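Local structure of foldase protein PrsA (Bacillus subtilis, 4WO7) at residues G33-T38 with L254-F258; V41-L46 with V238-M242; A133-E137 with V190-V194. The protein helps secreted proteins fold outside the cell after translocation, and has peptidyl-prolyl cis-trans isomerase activity that is not essential for this role in vivo. All coordinates share one frame; numbering follows the deposited sequence.

How the interactions relate
The three contacts are nested along the chain, a pattern in which the two ends of the chain pack together. Interaction 1 closes the widest loop, joining helix 21-49 to the C-terminal tail. Interaction 2 lies inside that loop and joins the same helix to helix 231-244, with its centre 12 Å from that of interaction 1; Phe258 of the first packs on Val41 of the second. Both also touch the second subunit of the dimer. Interaction 3 is innermost in sequence and belongs to the PPIase domain, its centre about 54 Å from interaction 1 and 49 Å from interaction 2. The chain ends thus build one region together, and the isomerase domain stands apart.

Interaction 1: G33-T38 with L254-F258; sequences GASVLT and LKDTF
Phe258 meets Leu37 and Thr38 where the C-terminal tail, just past a type II beta turn from Leu254 to Thr257, lies against helix 21-49. The ring turns its far rim to the helix: Leu37 O lies at the ring edge, in plane, 3.6 Å from Phe258 CZ, and the same CZ comes obliquely upon Thr38 CA. Leu37 and Phe258 slant across one another, with Leu37 CG 4.0 Å from Phe258 CE2. With CG opposite the backbone N (chi1 177°), the isobutyl group of Leu37 is carried out to the tail, and its CD2 stands 4.2 Å from Leu254 CD1. Leu254 sends its other methyl, CD2, onto the helix backbone, 3.7 Å from Ala34 N. Ile11 and Ala12 of the second subunit pack on Leu254 and Leu37, so this joint also belongs to the dimer interface. Thr257 CG2 lies over one face of the Phe258 ring, toward its rim, and reaches Thr38 OG1 at 3.5 Å. That hydroxyl is already committed within the helix: Thr38 OG1 donates to Ala34 O at 2.6 Å, on the opposite face of the carbonyl plane from Thr38 N.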
loop_
_atom_site.group_PDB
_atom_site.type_symbol
_atom_site.label_atom_id
_atom_site.label_comp_id
_atom_site.label_asym_id
_atom_site.label_seq_id
_atom_site.Cartn_x
_atom_site.Cartn_y
_atom_site.Cartn_z
ATOM N N GLY A 33 14.378 3.196 11.539
ATOM C CA GLY A 33 14.757 3.348 12.934
ATOM C C GLY A 33 13.583 3.599 13.860
ATOM O O GLY A 33 13.469 2.961 14.907
ATOM N N ALA A 34 12.694 4.507 13.473
ATOM C CA ALA A 34 11.565 4.865 14.326
ATOM C C ALA A 34 10.607 3.688 14.525
ATOM O O ALA A 34 10.190 3.398 15.655
ATOM C CB ALA A 34 10.815 6.062 13.740
ATOM N N SER A 35 10.262 3.006 13.437
ATOM C CA SER A 35 9.279 1.934 13.523
ATOM C C SER A 35 9.839 0.751 14.301
ATOM O O SER A 35 9.132 0.145 15.103
ATOM C CB SER A 35 8.827 1.490 12.132
ATOM O OG SER A 35 9.935 1.240 11.286
ATOM N N VAL A 36 11.109 0.422 14.084
ATOM C CA VAL A 36 11.668 -0.742 14.755
ATOM C C VAL A 36 11.933 -0.421 16.226
ATOM O O VAL A 36 11.712 -1.268 17.085
ATOM C CB VAL A 36 12.980 -1.238 14.101
ATOM C CG1 VAL A 36 13.519 -2.450 14.864
ATOM C CG2 VAL A 36 12.742 -1.647 12.656
ATOM N N LEU A 37 12.373 0.800 16.525
ATOM C CA LEU A 37 12.520 1.215 17.919
ATOM C C LEU A 37 11.180 1.133 18.631
ATOM O O LEU A 37 11.111 0.782 19.808
ATOM C CB LEU A 37 13.079 2.640 18.029
ATOM C CG LEU A 37 13.197 3.160 19.470
ATOM C CD1 LEU A 37 14.123 2.281 20.303
ATOM C CD2 LEU A 37 13.684 4.603 19.492
ATOM N N THR A 38 10.120 1.468 17.907
ATOM C CA THR A 38 8.771 1.445 18.462
ATOM C C THR A 38 8.373 0.022 18.844
ATOM O O THR A 38 7.850 -0.224 19.937
ATOM C CB THR A 38 7.745 2.031 17.460
ATOM O OG1 THR A 38 8.055 3.410 17.202
ATOM C CG2 THR A 38 6.317 1.933 17.999
ATOM N N LEU A 254 16.491 9.898 16.901
ATOM C CA LEU A 254 15.215 9.206 17.023
ATOM C C LEU A 254 14.395 9.701 18.198
ATOM O O LEU A 254 13.380 9.091 18.548
ATOM C CB LEU A 254 15.427 7.704 17.185
ATOM C CG LEU A 254 16.120 6.973 16.044
ATOM C CD1 LEU A 254 16.533 5.605 16.538
ATOM C CD2 LEU A 254 15.195 6.883 14.847
ATOM N N LYS A 255 14.824 10.789 18.830
ATOM C CA LYS A 255 14.036 11.325 19.929
ATOM C C LYS A 255 12.671 11.679 19.367
ATOM O O LYS A 255 12.486 11.750 18.153
ATOM C CB LYS A 255 14.678 12.544 20.594
ATOM C CG LYS A 255 15.753 12.175 21.594
ATOM C CD LYS A 255 16.409 13.393 22.209
ATOM C CE LYS A 255 17.403 12.965 23.273
ATOM N NZ LYS A 255 18.188 14.097 23.832
ATOM N N ASP A 256 11.717 11.882 20.260
ATOM C CA ASP A 256 10.353 12.218 19.883
ATOM C C ASP A 256 9.661 11.062 19.159
ATOM O O ASP A 256 8.594 11.241 18.565
ATOM C CB ASP A 256 10.348 13.457 18.983
ATOM C CG ASP A 256 11.177 14.592 19.553
ATOM O OD1 ASP A 256 10.795 15.146 20.602
ATOM O OD2 ASP A 256 12.225 14.915 18.952
ATOM N N THR A 257 10.275 9.882 19.195
ATOM C CA THR A 257 9.684 8.707 18.575
ATOM C C THR A 257 8.440 8.344 19.374
ATOM O O THR A 257 7.408 7.998 18.802
ATOM C CB THR A 257 10.680 7.528 18.512
ATOM O OG1 THR A 257 11.740 7.862 17.607
ATOM C CG2 THR A 257 10.001 6.256 18.019
ATOM N N PHE A 258 8.564 8.425 20.701
ATOM C CA PHE A 258 7.472 8.157 21.640
ATOM C C PHE A 258 6.930 9.387 22.327
ATOM O O PHE A 258 5.974 9.288 23.091
ATOM C CB PHE A 258 7.932 7.233 22.756
ATOM C CG PHE A 258 8.376 5.900 22.299
ATOM C CD1 PHE A 258 7.453 4.901 22.057
ATOM C CD2 PHE A 258 9.720 5.638 22.116
ATOM C CE1 PHE A 258 7.862 3.660 21.637
ATOM C CE2 PHE A 258 10.138 4.402 21.700
ATOM C CZ PHE A 258 9.208 3.409 21.460
#

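Interaction 2: V41-L46 with V238-M242; sequences VQEKVL and VQKVM
Gln42 lies across Val238 and Met242 at about a right angle, in a buried helix-helix packing where the short segments 41-46 and 238-242 cross at 73°, their axes 10.5 Å apart. It unites helices from the two ends of the chain, the segments 192 residues apart in sequence. From CB the chain of Gln42 leaves with CG beside the backbone N (chi1 -74°) and then runs fully extended, which carries its amide to the other helix. CG is the first atom to touch, 3.8 Å from the selenium of Met242, a selenomethionine, and it also meets Val238 CG1. CD then rests on that same methyl, 3.4 Å from Val238 CG1. At the tip, OE1 is hydrogen-bonded to Tyr90 OH on helix 81-101 and NE2 to Gln235 OE1, so both ends of a buried amide are satisfied and its rotation is fixed. A leucine here would probably leave Tyr90 OH and Gln235 OE1 without these mates. Apart from this amide the contact is apolar. Met242, bent at chi2 and chi3, tucks its SE 3.8 Å from Val45 CB, while Thr14 of the second subunit packs on Val45. Leu46 forks over the partner helix, with CD1 4.1 Å from Val238 CG1 and CD2 3.9 Å from Val241 CG1.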
loop_
_atom_site.group_PDB
_atom_site.type_symbol
_atom_site.label_atom_id
_atom_site.label_comp_id
_atom_site.label_asym_id
_atom_site.label_seq_id
_atom_site.Cartn_x
_atom_site.Cartn_y
_atom_site.Cartn_z
ATOM N N VAL A 41 10.567 -1.416 21.874
ATOM C CA VAL A 41 10.183 -0.832 23.143
ATOM C C VAL A 41 8.815 -1.356 23.590
ATOM O O VAL A 41 8.630 -1.711 24.756
ATOM C CB VAL A 41 10.203 0.703 23.035
ATOM C CG1 VAL A 41 9.488 1.360 24.194
ATOM C CG2 VAL A 41 11.642 1.192 22.933
ATOM N N GLN A 42 7.860 -1.397 22.668
ATOM C CA GLN A 42 6.528 -1.900 22.996
ATOM C C GLN A 42 6.514 -3.378 23.403
ATOM O O GLN A 42 5.814 -3.766 24.340
ATOM C CB GLN A 42 5.574 -1.699 21.819
ATOM C CG GLN A 42 5.142 -0.260 21.621
ATOM C CD GLN A 42 4.198 -0.079 20.451
ATOM O OE1 GLN A 42 3.785 -1.053 19.814
ATOM N NE2 GLN A 42 3.846 1.172 20.164
ATOM N N GLU A 43 7.289 -4.207 22.715
ATOM C CA GLU A 43 7.313 -5.623 23.061
ATOM C C GLU A 43 8.029 -5.864 24.383
ATOM O O GLU A 43 7.760 -6.853 25.057
ATOM C CB GLU A 43 7.940 -6.458 21.943
ATOM C CG GLU A 43 9.450 -6.381 21.809
ATOM C CD GLU A 43 9.942 -7.062 20.536
ATOM O OE1 GLU A 43 9.098 -7.445 19.695
ATOM O OE2 GLU A 43 11.171 -7.217 20.373
ATOM N N LYS A 44 8.930 -4.963 24.760
ATOM C CA LYS A 44 9.566 -5.053 26.074
ATOM C C LYS A 44 8.612 -4.655 27.181
ATOM O O LYS A 44 8.459 -5.368 28.173
ATOM C CB LYS A 44 10.796 -4.159 26.166
ATOM C CG LYS A 44 12.073 -4.770 25.671
ATOM C CD LYS A 44 13.243 -3.911 26.108
ATOM C CE LYS A 44 14.555 -4.582 25.796
ATOM N NZ LYS A 44 14.764 -4.689 24.331
ATOM N N VAL A 45 7.975 -3.504 27.008
ATOM C CA VAL A 45 7.090 -2.974 28.030
ATOM C C VAL A 45 5.901 -3.905 28.194
ATOM O O VAL A 45 5.562 -4.287 29.314
ATOM C CB VAL A 45 6.644 -1.531 27.699
ATOM C CG1 VAL A 45 5.473 -1.083 28.570
ATOM C CG2 VAL A 45 7.828 -0.581 27.860
ATOM N N LEU A 46 5.277 -4.285 27.085
ATOM C CA LEU A 46 4.105 -5.157 27.150
ATOM C C LEU A 46 4.429 -6.565 27.672
ATOM O O LEU A 46 3.621 -7.160 28.383
ATOM C CB LEU A 46 3.431 -5.257 25.782
ATOM C CG LEU A 46 2.863 -3.934 25.263
ATOM C CD1 LEU A 46 2.209 -4.116 23.906
ATOM C CD2 LEU A 46 1.891 -3.308 26.252
ATOM N N VAL A 238 -2.200 0.899 22.802
ATOM C CA VAL A 238 -0.845 0.561 23.228
ATOM C C VAL A 238 -0.101 1.815 23.682
ATOM O O VAL A 238 0.670 1.775 24.638
ATOM C CB VAL A 238 -0.061 -0.139 22.094
ATOM C CG1 VAL A 238 1.414 -0.316 22.468
ATOM C CG2 VAL A 238 -0.672 -1.498 21.806
ATOM N N GLN A 239 -0.348 2.929 22.998
ATOM C CA GLN A 239 0.362 4.170 23.287
ATOM C C GLN A 239 0.014 4.714 24.672
ATOM O O GLN A 239 0.812 5.423 25.288
ATOM C CB GLN A 239 0.052 5.218 22.213
ATOM C CG GLN A 239 1.054 6.351 22.129
ATOM C CD GLN A 239 2.467 5.876 21.860
ATOM O OE1 GLN A 239 2.683 4.746 21.420
ATOM N NE2 GLN A 239 3.440 6.742 22.121
ATOM N N LYS A 240 -1.181 4.396 25.158
ATOM C CA LYS A 240 -1.547 4.760 26.523
ATOM C C LYS A 240 -0.667 4.050 27.536
ATOM O O LYS A 240 -0.308 4.611 28.573
ATOM C CB LYS A 240 -2.998 4.417 26.813
ATOM C CG LYS A 240 -4.001 5.300 26.143
ATOM C CD LYS A 240 -5.366 4.928 26.652
ATOM C CE LYS A 240 -6.457 5.784 26.075
ATOM N NZ LYS A 240 -7.743 5.335 26.655
ATOM N N VAL A 241 -0.332 2.803 27.230
ATOM C CA VAL A 241 0.493 2.007 28.119
ATOM C C VAL A 241 1.903 2.569 28.088
ATOM O O VAL A 241 2.578 2.627 29.114
ATOM C CB VAL A 241 0.518 0.518 27.711
ATOM C CG1 VAL A 241 1.348 -0.287 28.694
ATOM C CG2 VAL A 241 -0.888 -0.048 27.644
HETATM N N MSE A 242 2.331 3.000 26.904
HETATM C CA MSE A 242 3.693 3.474 26.707
HETATM C C MSE A 242 3.958 4.798 27.428
HETATM O O MSE A 242 5.065 5.024 27.914
HETATM C CB MSE A 242 3.990 3.620 25.212
HETATM C CG MSE A 242 4.008 2.301 24.435
HETATM SE SE MSE A 242 5.176 0.940 25.217
HETATM C CE MSE A 242 6.703 2.086 25.579
#

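Interaction 3: A133-E137 with V190-V194; sequences AEEVE and VSDPV
Ala133 and Pro193 supply the apolar part of this contact within the parvulin-type PPIase domain. The methyl of Ala133 meets the CB-CG edge of the pyrrolidine ring obliquely, 3.9 Å from both Pro193 CB and Pro193 CG, and the CG of Glu134 brushes the same corner at 4.5 Å from Pro193 CG. The acid end of Glu134 takes no part, being salt-bridged to Lys131.

The polar part is close but unbonded. Glu137 CG stands opposite the backbone N (chi1 -165°) and the chain bends at chi2 (68°), which lifts its carboxylate to the loop. There OE1 stands 3.3 Å from Ser191 O, a meeting of two acceptors, and it also lies 4.0 Å from Pro193 CD, whose side chain the glutamate crosses at a slant.

Like charges also come near: Glu137 OE2 and Asp192 OD1 are 4.5 Å apart, which would probably make each carboxylate slightly harder to ionise.

No hydrogen bond crosses between the two segments; Ser191 OG donates to Asp192 O at 3.2 Å from above the carbonyl plane and is also bonded to Ile203 N on strand 200-207.

The loop runs from helix 176-183 to strand 194-195, paired through Ser191 and Val194 with strand 200-207. Helix 130-142 lies alongside, its Val136 and Glu137 packing on Ile202 of that strand and its Ala133 on Val127 of strand 119-127.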
loop_
_atom_site.group_PDB
_atom_site.type_symbol
_atom_site.label_atom_id
_atom_site.label_comp_id
_atom_site.label_asym_id
_atom_site.label_seq_id
_atom_site.Cartn_x
_atom_site.Cartn_y
_atom_site.Cartn_z
ATOM N N ALA A 133 -21.534 -30.218 -4.978
ATOM C CA ALA A 133 -22.430 -29.597 -4.018
ATOM C C ALA A 133 -23.402 -30.629 -3.449
ATOM O O ALA A 133 -23.711 -30.610 -2.257
ATOM C CB ALA A 133 -23.177 -28.447 -4.669
ATOM N N GLU A 134 -23.871 -31.539 -4.301
ATOM C CA GLU A 134 -24.818 -32.564 -3.873
ATOM C C GLU A 134 -24.108 -33.610 -3.019
ATOM O O GLU A 134 -24.729 -34.266 -2.184
ATOM C CB GLU A 134 -25.490 -33.223 -5.078
ATOM C CG GLU A 134 -26.443 -32.293 -5.816
ATOM C CD GLU A 134 -27.022 -32.902 -7.079
ATOM O OE1 GLU A 134 -28.269 -32.940 -7.190
ATOM O OE2 GLU A 134 -26.239 -33.299 -7.970
ATOM N N GLU A 135 -22.803 -33.756 -3.234
ATOM C CA GLU A 135 -21.974 -34.601 -2.381
ATOM C C GLU A 135 -21.955 -34.032 -0.971
ATOM O O GLU A 135 -22.112 -34.754 0.014
ATOM C CB GLU A 135 -20.547 -34.677 -2.928
ATOM C CG GLU A 135 -19.584 -35.492 -2.071
ATOM C CD GLU A 135 -18.186 -35.556 -2.665
ATOM O OE1 GLU A 135 -17.886 -34.746 -3.569
ATOM O OE2 GLU A 135 -17.387 -36.413 -2.228
ATOM N N VAL A 136 -21.777 -32.718 -0.899
ATOM C CA VAL A 136 -21.746 -32.001 0.366
ATOM C C VAL A 136 -23.138 -31.919 0.974
ATOM O O VAL A 136 -23.294 -31.989 2.192
ATOM C CB VAL A 136 -21.170 -30.581 0.181
ATOM C CG1 VAL A 136 -21.270 -29.764 1.465
ATOM C CG2 VAL A 136 -19.736 -30.658 -0.308
ATOM N N GLU A 137 -24.147 -31.773 0.121
ATOM C CA GLU A 137 -25.525 -31.727 0.588
ATOM C C GLU A 137 -25.857 -33.044 1.287
ATOM O O GLU A 137 -26.554 -33.060 2.303
ATOM C CB GLU A 137 -26.488 -31.464 -0.572
ATOM C CG GLU A 137 -27.879 -31.047 -0.124
ATOM C CD GLU A 137 -27.891 -29.674 0.523
ATOM O OE1 GLU A 137 -27.303 -28.736 -0.058
ATOM O OE2 GLU A 137 -28.483 -29.531 1.614
ATOM N N VAL A 190 -30.815 -24.369 5.767
ATOM C CA VAL A 190 -29.739 -24.504 4.797
ATOM C C VAL A 190 -30.342 -24.683 3.409
ATOM O O VAL A 190 -31.349 -25.368 3.239
ATOM C CB VAL A 190 -28.806 -25.690 5.127
ATOM C CG1 VAL A 190 -29.600 -26.978 5.270
ATOM C CG2 VAL A 190 -27.701 -25.821 4.073
ATOM N N SER A 191 -29.723 -24.044 2.423
ATOM C CA SER A 191 -30.279 -23.978 1.080
ATOM C C SER A 191 -29.906 -25.192 0.254
ATOM O O SER A 191 -29.156 -26.057 0.702
ATOM C CB SER A 191 -29.777 -22.729 0.359
ATOM O OG SER A 191 -28.384 -22.833 0.111
ATOM N N ASP A 192 -30.449 -25.243 -0.958
ATOM C CA ASP A 192 -30.036 -26.218 -1.953
ATOM C C ASP A 192 -28.972 -25.522 -2.792
ATOM O O ASP A 192 -28.827 -24.304 -2.695
ATOM C CB ASP A 192 -31.220 -26.681 -2.803
ATOM C CG ASP A 192 -32.220 -27.506 -2.011
ATOM O OD1 ASP A 192 -31.791 -28.283 -1.132
ATOM O OD2 ASP A 192 -33.436 -27.379 -2.270
ATOM N N PRO A 193 -28.215 -26.281 -3.602
ATOM C CA PRO A 193 -27.120 -25.666 -4.366
ATOM C C PRO A 193 -27.555 -24.420 -5.148
ATOM O O PRO A 193 -28.528 -24.466 -5.902
ATOM C CB PRO A 193 -26.685 -26.792 -5.309
ATOM C CG PRO A 193 -27.008 -28.038 -4.557
ATOM C CD PRO A 193 -28.265 -27.742 -3.787
ATOM N N VAL A 194 -26.826 -23.323 -4.954
ATOM C CA VAL A 194 -27.130 -22.048 -5.604
ATOM C C VAL A 194 -26.043 -21.687 -6.606
ATOM O O VAL A 194 -24.922 -21.351 -6.225
ATOM C CB VAL A 194 -27.272 -20.900 -4.566
ATOM C CG1 VAL A 194 -27.436 -19.544 -5.248
ATOM C CG2 VAL A 194 -28.427 -21.166 -3.612
#